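Local coordinates for protein oxidase (Sinorhizobium meliloti, PDB 4FFU) that is of uncertain function, a NodN-like protein with a MaoC-like domain and a putative monoamine oxidase activity, at residues 61-67 / 80-84; 111-117 / 156-161; 121-127 / 147-153. One frame throughout, in Å; residues are numbered along the deposited sequence.

How the contacts relate
From the N terminus, contact 1 comes first: 80-84 folds back on 61-67 and closes a short loop holding helix 69-72, directly before helix 84-93. Contact 2 follows in series. It pairs the end of strand 103-113 with the start of strand 157-168 and closes a much longer loop. Contact 3 is nested inside that loop and closes the hairpin between strands 122-134 and 141-151. A probable hydrogen bond from A82 N to V117 O, 2.9 Å, ties contact 1 to contact 2. Contacts 2 and 3 are neighbours in one antiparallel sheet, where V158 N probably bonds to V150 O at 2.8 Å. Contacts 1 and 3 do not touch.

Contact 1 (61-67 / 80-84); sequences DFFPHHM and RIAHG
The two backbones come closest at H66 and R80, whose CA atoms lie 5.0 Å apart, and I81 N donates a 3.0 Å hydrogen bond to H65 O beside this point. In H66 a chi1 of -45° sets CG beside the backbone N, where ND1 reaches I81 O and the ring lies against H83. The ND1 bond to I81 O is short and almost straight (2.6 Å, 176° at the hydrogen), with the oxygen lying in the ring plane. The H66 ring also stacks face-to-face on the H83 ring. The planes differ by 19°, and the 3.8 Å centroid separation is accompanied by a slide of each ring toward the other's rim. H83 NE2, used edge-on, donates to D61 O at 2.9 Å, while the D61 carboxylate stands nearly perpendicular to the H83 ring. Within its own segment D61 OD1 accepts from F63 N, an Asx turn leading into helix 64-67. At the far end water 1 links H66 O to R80 NH1, a nitrogen that also forms a salt bridge with E49. With an alanine here instead of H66, I81 O would probably lose its ring donor and one face of H83 its stacking partner. The spacing of D61 and H66 resembles the Asp/His motif of related MaoC-type hydratases, though no activity of that kind is established here. Chemically, both imidazoles have a ring nitrogen committed to a backbone carbonyl, which probably restrains their rotation and helps keep the two rings stacked.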
loop_
_atom_site.group_PDB
_atom_site.type_symbol
_atom_site.label_atom_id
_atom_site.label_comp_id
_atom_site.label_asym_id
_atom_site.label_seq_id
_atom_site.Cartn_x
_atom_site.Cartn_y
_atom_site.Cartn_z
ATOM N N ASP I 61 8.361 -0.321 11.900
ATOM C CA ASP I 61 8.997 0.757 12.696
ATOM C C ASP I 61 8.129 2.022 12.714
ATOM O O ASP I 61 8.103 2.768 11.726
ATOM C CB ASP I 61 10.391 1.065 12.118
ATOM C CG ASP I 61 11.143 2.161 12.900
ATOM O OD1 ASP I 61 10.516 2.938 13.652
ATOM O OD2 ASP I 61 12.372 2.261 12.731
ATOM N N PHE I 62 7.424 2.242 13.832
ATOM C CA PHE I 62 6.487 3.357 14.006
ATOM C C PHE I 62 7.030 4.354 15.038
ATOM O O PHE I 62 6.254 5.072 15.679
ATOM C CB PHE I 62 5.090 2.846 14.446
ATOM C CG PHE I 62 4.323 2.218 13.325
ATOM C CD1 PHE I 62 4.589 0.912 12.927
ATOM C CD2 PHE I 62 3.366 2.965 12.632
ATOM C CE1 PHE I 62 3.904 0.349 11.856
ATOM C CE2 PHE I 62 2.666 2.402 11.569
ATOM C CZ PHE I 62 2.938 1.091 11.199
ATOM N N PHE I 63 8.346 4.413 15.182
ATOM C CA PHE I 63 8.915 5.314 16.205
ATOM C C PHE I 63 8.432 6.731 16.000
ATOM O O PHE I 63 8.335 7.182 14.852
ATOM C CB PHE I 63 10.427 5.280 16.175
ATOM C CG PHE I 63 11.004 4.101 16.889
ATOM C CD1 PHE I 63 10.435 3.654 18.084
ATOM C CD2 PHE I 63 12.109 3.425 16.370
ATOM C CE1 PHE I 63 10.969 2.566 18.751
ATOM C CE2 PHE I 63 12.645 2.329 17.030
ATOM C CZ PHE I 63 12.073 1.904 18.222
ATOM N N PRO I 64 8.147 7.447 17.112
ATOM C CA PRO I 64 7.545 8.780 17.018
ATOM C C PRO I 64 8.417 9.833 16.326
ATOM O O PRO I 64 7.868 10.782 15.745
ATOM C CB PRO I 64 7.231 9.139 18.477
ATOM C CG PRO I 64 8.116 8.264 19.284
ATOM C CD PRO I 64 8.215 6.976 18.504
ATOM N N HIS I 65 9.741 9.651 16.311
ATOM C CA HIS I 65 10.650 10.473 15.495
ATOM C C HIS I 65 10.264 10.475 14.024
ATOM O O HIS I 65 10.540 11.421 13.285
ATOM C CB HIS I 65 12.077 9.944 15.613
ATOM C CG HIS I 65 12.568 9.859 17.022
ATOM N ND1 HIS I 65 12.170 8.865 17.891
ATOM C CD2 HIS I 65 13.437 10.634 17.708
ATOM C CE1 HIS I 65 12.764 9.044 19.059
ATOM N NE2 HIS I 65 13.533 10.113 18.975
ATOM N N HIS I 66 9.656 9.373 13.574
ATOM C CA HIS I 66 9.206 9.302 12.180
ATOM C C HIS I 66 7.715 9.589 12.025
ATOM O O HIS I 66 7.278 10.079 10.982
ATOM C CB HIS I 66 9.462 7.910 11.583
ATOM C CG HIS I 66 10.819 7.357 11.893
ATOM N ND1 HIS I 66 11.991 7.967 11.486
ATOM C CD2 HIS I 66 11.187 6.246 12.583
ATOM C CE1 HIS I 66 13.022 7.266 11.926
ATOM N NE2 HIS I 66 12.562 6.206 12.577
HETATM N N MSE I 67 6.928 9.224 13.035
HETATM C CA MSE I 67 5.472 9.130 12.877
HETATM C C MSE I 67 4.634 10.098 13.665
HETATM O O MSE I 67 3.427 10.131 13.468
HETATM C CB MSE I 67 4.966 7.733 13.261
HETATM C CG MSE I 67 5.699 6.638 12.498
HETATM SE SE MSE I 67 5.496 6.893 10.555
HETATM C CE MSE I 67 3.676 6.219 10.522
ATOM N N ARG I 80 9.664 15.663 11.763
ATOM C CA ARG I 80 9.831 14.220 11.605
ATOM C C ARG I 80 10.998 13.935 10.664
ATOM O O ARG I 80 11.244 14.702 9.732
ATOM C CB ARG I 80 8.558 13.590 11.047
ATOM C CG ARG I 80 7.407 13.514 12.059
ATOM C CD ARG I 80 6.123 13.194 11.308
ATOM N NE ARG I 80 5.600 14.397 10.666
ATOM C CZ ARG I 80 4.569 14.413 9.826
ATOM N NH1 ARG I 80 3.974 13.260 9.469
ATOM N NH2 ARG I 80 4.131 15.595 9.344
ATOM N N ILE I 81 11.719 12.846 10.918
ATOM C CA ILE I 81 12.853 12.472 10.072
ATOM C C ILE I 81 12.634 11.083 9.478
ATOM O O ILE I 81 12.067 10.203 10.124
ATOM C CB ILE I 81 14.216 12.555 10.816
ATOM C CG1 ILE I 81 14.306 11.522 11.935
ATOM C CG2 ILE I 81 14.452 13.983 11.343
ATOM C CD1 ILE I 81 15.666 11.392 12.624
ATOM N N ALA I 82 13.065 10.909 8.239
ATOM C CA ALA I 82 12.865 9.631 7.521
ATOM C C ALA I 82 13.676 8.542 8.162
ATOM O O ALA I 82 14.768 8.792 8.668
ATOM C CB ALA I 82 13.286 9.802 6.057
ATOM N N HIS I 83 13.146 7.316 8.150
ATOM C CA HIS I 83 13.910 6.151 8.614
ATOM C C HIS I 83 15.176 6.001 7.767
ATOM O O HIS I 83 15.116 6.166 6.548
ATOM C CB HIS I 83 13.107 4.876 8.344
ATOM C CG HIS I 83 11.758 4.818 8.979
ATOM N ND1 HIS I 83 10.669 5.510 8.497
ATOM C CD2 HIS I 83 11.287 4.017 9.972
ATOM C CE1 HIS I 83 9.599 5.191 9.200
ATOM N NE2 HIS I 83 9.943 4.285 10.100
ATOM N N GLY I 84 16.294 5.660 8.402
ATOM C CA GLY I 84 17.524 5.351 7.675
ATOM C C GLY I 84 17.344 4.288 6.589
ATOM O O GLY I 84 17.875 4.411 5.479
HETATM O O HOH W 1 4.700 10.577 9.524
#

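Contact 2 (111-117 / 156-161)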
loop_
_atom_site.group_PDB
_atom_site.type_symbol
_atom_site.label_atom_id
_atom_site.label_comp_id
_atom_site.label_asym_id
_atom_site.label_seq_id
_atom_site.Cartn_x
_atom_site.Cartn_y
_atom_site.Cartn_z
ATOM N N LEU I 111 27.977 1.962 4.850
ATOM C CA LEU I 111 26.690 2.659 4.760
ATOM C C LEU I 111 26.685 3.746 5.853
ATOM O O LEU I 111 26.834 3.429 7.043
ATOM C CB LEU I 111 25.528 1.655 4.971
ATOM C CG LEU I 111 24.109 2.225 5.148
ATOM C CD1 LEU I 111 23.753 3.270 4.096
ATOM C CD2 LEU I 111 23.064 1.092 5.198
ATOM N N ARG I 112 26.516 5.005 5.454
ATOM C CA ARG I 112 26.579 6.122 6.378
ATOM C C ARG I 112 25.361 7.012 6.227
ATOM O O ARG I 112 24.964 7.368 5.103
ATOM C CB ARG I 112 27.863 6.962 6.140
ATOM C CG ARG I 112 29.169 6.167 6.310
ATOM C CD ARG I 112 29.411 5.806 7.773
ATOM N NE ARG I 112 30.627 5.014 7.987
ATOM C CZ ARG I 112 30.681 3.687 8.107
ATOM N NH1 ARG I 112 29.584 2.937 8.019
ATOM N NH2 ARG I 112 31.865 3.100 8.328
ATOM N N PHE I 113 24.769 7.374 7.362
ATOM C CA PHE I 113 23.654 8.318 7.396
ATOM C C PHE I 113 24.228 9.701 7.601
ATOM O O PHE I 113 24.568 10.090 8.709
ATOM C CB PHE I 113 22.685 7.955 8.516
ATOM C CG PHE I 113 22.142 6.577 8.369
ATOM C CD1 PHE I 113 21.493 6.194 7.178
ATOM C CD2 PHE I 113 22.315 5.634 9.379
ATOM C CE1 PHE I 113 21.006 4.896 7.017
ATOM C CE2 PHE I 113 21.814 4.343 9.219
ATOM C CZ PHE I 113 21.162 3.975 8.050
ATOM N N VAL I 114 24.370 10.420 6.506
ATOM C CA VAL I 114 25.152 11.667 6.510
ATOM C C VAL I 114 24.344 12.888 6.964
ATOM O O VAL I 114 24.855 13.734 7.727
ATOM C CB VAL I 114 25.816 11.919 5.142
ATOM C CG1 VAL I 114 26.731 13.161 5.200
ATOM C CG2 VAL I 114 26.627 10.697 4.738
ATOM N N ARG I 115 23.092 12.977 6.510
ATOM C CA ARG I 115 22.187 14.067 6.895
ATOM C C ARG I 115 20.765 13.539 7.021
ATOM O O ARG I 115 20.378 12.601 6.282
ATOM C CB ARG I 115 22.198 15.203 5.848
ATOM C CG ARG I 115 23.519 15.938 5.689
ATOM C CD ARG I 115 23.411 17.044 4.642
ATOM N NE ARG I 115 24.560 17.952 4.711
ATOM C CZ ARG I 115 25.779 17.662 4.284
ATOM N NH1 ARG I 115 26.052 16.489 3.704
ATOM N NH2 ARG I 115 26.736 18.582 4.415
ATOM N N PRO I 116 19.947 14.144 7.910
ATOM C CA PRO I 116 18.558 13.676 7.929
ATOM C C PRO I 116 17.803 14.085 6.670
ATOM O O PRO I 116 18.183 15.077 6.020
ATOM C CB PRO I 116 17.947 14.398 9.155
ATOM C CG PRO I 116 18.857 15.567 9.402
ATOM C CD PRO I 116 20.219 15.152 8.960
ATOM N N VAL I 117 16.753 13.321 6.333
ATOM C CA VAL I 117 15.856 13.645 5.223
ATOM C C VAL I 117 14.475 13.940 5.801
ATOM O O VAL I 117 13.963 13.191 6.655
ATOM C CB VAL I 117 15.783 12.479 4.195
ATOM C CG1 VAL I 117 14.749 12.743 3.089
ATOM C CG2 VAL I 117 17.171 12.234 3.599
ATOM N N GLU I 156 23.306 18.281 -1.235
ATOM C CA GLU I 156 24.011 17.726 -0.081
ATOM C C GLU I 156 23.912 16.205 -0.053
ATOM O O GLU I 156 22.832 15.659 -0.281
ATOM C CB GLU I 156 23.424 18.304 1.203
ATOM C CG GLU I 156 23.499 19.830 1.272
ATOM C CD GLU I 156 22.591 20.409 2.345
ATOM O OE1 GLU I 156 21.598 19.748 2.742
ATOM O OE2 GLU I 156 22.861 21.545 2.791
ATOM N N VAL I 157 25.017 15.526 0.263
ATOM C CA VAL I 157 24.958 14.065 0.466
ATOM C C VAL I 157 24.151 13.777 1.724
ATOM O O VAL I 157 24.459 14.306 2.798
ATOM C CB VAL I 157 26.362 13.433 0.600
ATOM C CG1 VAL I 157 26.250 11.920 0.827
ATOM C CG2 VAL I 157 27.163 13.669 -0.665
ATOM N N VAL I 158 23.114 12.940 1.619
ATOM C CA VAL I 158 22.351 12.555 2.819
ATOM C C VAL I 158 22.660 11.111 3.245
ATOM O O VAL I 158 22.484 10.759 4.426
ATOM C CB VAL I 158 20.828 12.761 2.642
ATOM C CG1 VAL I 158 20.569 14.227 2.286
ATOM C CG2 VAL I 158 20.278 11.839 1.548
ATOM N N LEU I 159 23.115 10.299 2.285
ATOM C CA LEU I 159 23.501 8.916 2.551
ATOM C C LEU I 159 24.581 8.472 1.548
ATOM O O LEU I 159 24.575 8.865 0.369
ATOM C CB LEU I 159 22.233 8.021 2.428
ATOM C CG LEU I 159 22.397 6.537 2.739
ATOM C CD1 LEU I 159 21.065 5.995 3.304
ATOM C CD2 LEU I 159 22.840 5.738 1.507
ATOM N N ALA I 160 25.502 7.638 2.008
ATOM C CA ALA I 160 26.515 7.074 1.125
ATOM C C ALA I 160 26.699 5.620 1.482
ATOM O O ALA I 160 26.477 5.237 2.622
ATOM C CB ALA I 160 27.834 7.821 1.290
ATOM N N ALA I 161 27.087 4.815 0.501
ATOM C CA ALA I 161 27.363 3.397 0.729
ATOM C C ALA I 161 28.163 2.876 -0.445
ATOM O O ALA I 161 27.979 3.349 -1.562
ATOM C CB ALA I 161 26.070 2.612 0.837
#
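R115 lays one face of its guanidinium over CB of E156, which sits toward the rim of that flat group; R115 CD to E156 CB is 3.7 Å. The chain runs extended from CG to NE (chi2 -179°), carrying NH1 to V157 O, where it bonds at 2.9 Å in the carbonyl plane and on a lone pair. The charge pairing with E156 is weaker: R115 NE to E156 OE1 is a long 4.0 Å, the oxygen lies well out of the guanidinium plane, and OE1 is engaged by R154 and N152. Next to it, V158 O accepts from two successive amides, V114 N and R115 N, which arrive from the same face of its plane. On its other flank V158 joins L159 in facing V150, a classic beta bulge. R112 and A160 then form an antiparallel hydrogen-bonded pair, with R112 N to A160 O at 2.8 Å, and F113 and L159 the adjoining non-hydrogen-bonded pair. The strand order 1-3-4-5-2 and helix 84-93 packed on the sheet identify the hot-dog fold known for MaoC-like domains. On the helix-facing side L159 spreads its two methyls: CD1 meets the ring edge of F113 at CE1, 3.9 Å, while CD2 reaches L111 CD1 at 3.7 Å. L159 also touches I87 and F88 of the helix. V117 CG2 packs against V158 CG2 at 3.7 Å, their side chains crossing at about a right angle. R112, bent at chi2, turns its end away to pair with D109 of the second subunit, where an antiparallel ladder continues the sheet.

Contact 3 (121-127 / 147-153)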
loop_
_atom_site.group_PDB
_atom_site.type_symbol
_atom_site.label_atom_id
_atom_site.label_comp_id
_atom_site.label_asym_id
_atom_site.label_seq_id
_atom_site.Cartn_x
_atom_site.Cartn_y
_atom_site.Cartn_z
ATOM N N ASP I 121 11.701 16.871 0.961
ATOM C CA ASP I 121 13.031 16.777 0.353
ATOM C C ASP I 121 12.946 15.933 -0.909
ATOM O O ASP I 121 12.151 14.976 -0.987
ATOM C CB ASP I 121 14.053 16.156 1.331
ATOM C CG ASP I 121 14.476 17.126 2.473
ATOM O OD1 ASP I 121 14.087 18.314 2.458
ATOM O OD2 ASP I 121 15.186 16.663 3.407
ATOM N N THR I 122 13.791 16.254 -1.881
ATOM C CA THR I 122 13.845 15.500 -3.114
ATOM C C THR I 122 15.238 14.891 -3.214
ATOM O O THR I 122 16.228 15.584 -2.998
ATOM C CB THR I 122 13.536 16.416 -4.322
ATOM O OG1 THR I 122 12.223 16.944 -4.163
ATOM C CG2 THR I 122 13.599 15.630 -5.656
ATOM N N ILE I 123 15.303 13.594 -3.491
ATOM C CA ILE I 123 16.581 12.890 -3.596
ATOM C C ILE I 123 16.874 12.316 -4.980
ATOM O O ILE I 123 15.948 11.968 -5.732
ATOM C CB ILE I 123 16.770 11.783 -2.519
ATOM C CG1 ILE I 123 15.683 10.702 -2.624
ATOM C CG2 ILE I 123 16.810 12.429 -1.143
ATOM C CD1 ILE I 123 15.958 9.408 -1.843
ATOM N N ARG I 124 18.167 12.252 -5.302
ATOM C CA ARG I 124 18.672 11.581 -6.508
ATOM C C ARG I 124 19.860 10.772 -6.061
ATOM O O ARG I 124 20.466 11.064 -5.026
ATOM C CB ARG I 124 19.170 12.605 -7.534
ATOM C CG ARG I 124 18.092 13.485 -8.137
ATOM C CD ARG I 124 18.716 14.773 -8.661
ATOM N NE ARG I 124 19.146 15.630 -7.547
ATOM C CZ ARG I 124 20.043 16.616 -7.622
ATOM N NH1 ARG I 124 20.650 16.902 -8.775
ATOM N NH2 ARG I 124 20.340 17.316 -6.528
ATOM N N THR I 125 20.202 9.736 -6.818
ATOM C CA THR I 125 21.358 8.915 -6.442
ATOM C C THR I 125 22.429 9.006 -7.510
ATOM O O THR I 125 22.143 8.861 -8.697
ATOM C CB THR I 125 20.978 7.453 -6.206
ATOM O OG1 THR I 125 19.980 7.412 -5.168
ATOM C CG2 THR I 125 22.214 6.653 -5.733
ATOM N N ARG I 126 23.656 9.290 -7.073
ATOM C CA ARG I 126 24.805 9.274 -7.976
ATOM C C ARG I 126 25.543 7.959 -7.786
ATOM O O ARG I 126 25.822 7.559 -6.646
ATOM C CB ARG I 126 25.752 10.453 -7.674
ATOM C CG ARG I 126 26.919 10.557 -8.659
ATOM C CD ARG I 126 27.592 11.921 -8.558
ATOM N NE ARG I 126 28.105 12.081 -7.202
ATOM C CZ ARG I 126 28.076 13.214 -6.512
ATOM N NH1 ARG I 126 27.549 14.303 -7.052
ATOM N NH2 ARG I 126 28.562 13.248 -5.272
ATOM N N VAL I 127 25.860 7.277 -8.885
ATOM C CA VAL I 127 26.532 5.981 -8.768
ATOM C C VAL I 127 27.848 6.066 -9.525
ATOM O O VAL I 127 27.835 6.396 -10.697
ATOM C CB VAL I 127 25.677 4.826 -9.338
ATOM C CG1 VAL I 127 26.425 3.513 -9.188
ATOM C CG2 VAL I 127 24.346 4.728 -8.586
ATOM N N ARG I 147 30.174 3.114 -5.715
ATOM C CA ARG I 147 29.920 4.079 -4.665
ATOM C C ARG I 147 28.566 4.720 -4.933
ATOM O O ARG I 147 28.356 5.267 -6.025
ATOM C CB ARG I 147 31.015 5.142 -4.658
ATOM C CG ARG I 147 30.758 6.255 -3.651
ATOM C CD ARG I 147 31.706 6.132 -2.474
ATOM N NE ARG I 147 31.574 7.235 -1.512
ATOM C CZ ARG I 147 31.240 7.071 -0.230
ATOM N NH1 ARG I 147 30.998 5.848 0.248
ATOM N NH2 ARG I 147 31.167 8.135 0.575
ATOM N N CYS I 148 27.650 4.655 -3.961
ATOM C CA CYS I 148 26.325 5.241 -4.123
ATOM C C CYS I 148 26.226 6.442 -3.199
ATOM O O CYS I 148 26.493 6.327 -2.012
ATOM C CB CYS I 148 25.222 4.231 -3.792
ATOM S SG CYS I 148 25.236 2.799 -4.909
ATOM N N GLU I 149 25.846 7.587 -3.750
ATOM C CA GLU I 149 25.644 8.774 -2.964
ATOM C C GLU I 149 24.266 9.316 -3.242
ATOM O O GLU I 149 23.972 9.706 -4.387
ATOM C CB GLU I 149 26.669 9.845 -3.326
ATOM C CG GLU I 149 28.092 9.463 -3.004
ATOM C CD GLU I 149 29.056 10.473 -3.568
ATOM O OE1 GLU I 149 29.334 10.401 -4.779
ATOM O OE2 GLU I 149 29.515 11.347 -2.805
ATOM N N VAL I 150 23.447 9.363 -2.193
ATOM C CA VAL I 150 22.104 9.935 -2.264
ATOM C C VAL I 150 22.215 11.416 -1.895
ATOM O O VAL I 150 22.752 11.762 -0.844
ATOM C CB VAL I 150 21.134 9.224 -1.285
ATOM C CG1 VAL I 150 19.729 9.742 -1.509
ATOM C CG2 VAL I 150 21.200 7.703 -1.483
ATOM N N ILE I 151 21.709 12.273 -2.771
ATOM C CA ILE I 151 21.864 13.719 -2.612
ATOM C C ILE I 151 20.508 14.387 -2.587
ATOM O O ILE I 151 19.581 13.963 -3.264
ATOM C CB ILE I 151 22.766 14.367 -3.702
ATOM C CG1 ILE I 151 22.263 14.057 -5.122
ATOM C CG2 ILE I 151 24.217 13.937 -3.523
ATOM C CD1 ILE I 151 22.949 14.863 -6.218
ATOM N N ASN I 152 20.367 15.411 -1.748
ATOM C CA ASN I 152 19.085 16.118 -1.695
ATOM C C ASN I 152 19.026 17.306 -2.648
ATOM O O ASN I 152 19.910 17.472 -3.491
ATOM C CB ASN I 152 18.724 16.543 -0.258
ATOM C CG ASN I 152 19.700 17.567 0.308
ATOM O OD1 ASN I 152 20.383 18.260 -0.441
ATOM N ND2 ASN I 152 19.760 17.665 1.631
ATOM N N GLN I 153 17.970 18.104 -2.518
ATOM C CA GLN I 153 17.677 19.183 -3.460
ATOM C C GLN I 153 18.646 20.349 -3.300
ATOM O O GLN I 153 18.672 21.266 -4.143
ATOM C CB GLN I 153 16.215 19.648 -3.318
ATOM C CG GLN I 153 15.866 20.420 -2.042
ATOM C CD GLN I 153 15.476 19.538 -0.873
ATOM O OE1 GLN I 153 15.689 18.322 -0.883
ATOM N NE2 GLN I 153 14.893 20.160 0.163
HETATM O O HOH W 2 17.923 16.171 3.290
#
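A chi1 of -175° and a bend at chi3 (61°) swing the R126 guanidinium alongside E149, whose CG stands anti to the carbonyl carbon. The two side chains lie side by side on one face of the sheet and point the same way. E149 OE1 takes R126 NH2 at 3.0 Å and NE at 3.2 Å; both nitrogens come from the same face of the carboxylate plane and well above it, although OE1 lies in the guanidinium plane. A weak bond from NH2 to OE2 adds to this side-on grip. Beneath it, R126 and E149 are an antiparallel hydrogen-bonded pair, with R126 N to E149 O at 2.7 Å, and R124 and I151 form another. On this same face I151 CD1 lies over the centre of the R124 guanidinium, 3.6 Å above its plane, while R124 NH2, at the edge, donates to N152 O at 3.1 Å. On the opposite face I123 CB meets V150 CG1 at 3.7 Å. At the open end of the hairpin, where strand 122-134 begins and 141-151 ends, Q153 OE1 accepts from T122 N, and NE2 gives D121 OD1 a nearly straight bond of 3.1 Å. Water 2 bridges D121 OD2 and N152 ND2, and H118 N also donates to that carboxylate oxygen. The amide of Q153 thus uses both donor and acceptor to fasten the start of strand 122-134, while the ion pair probably limits the rotation of both charged groups.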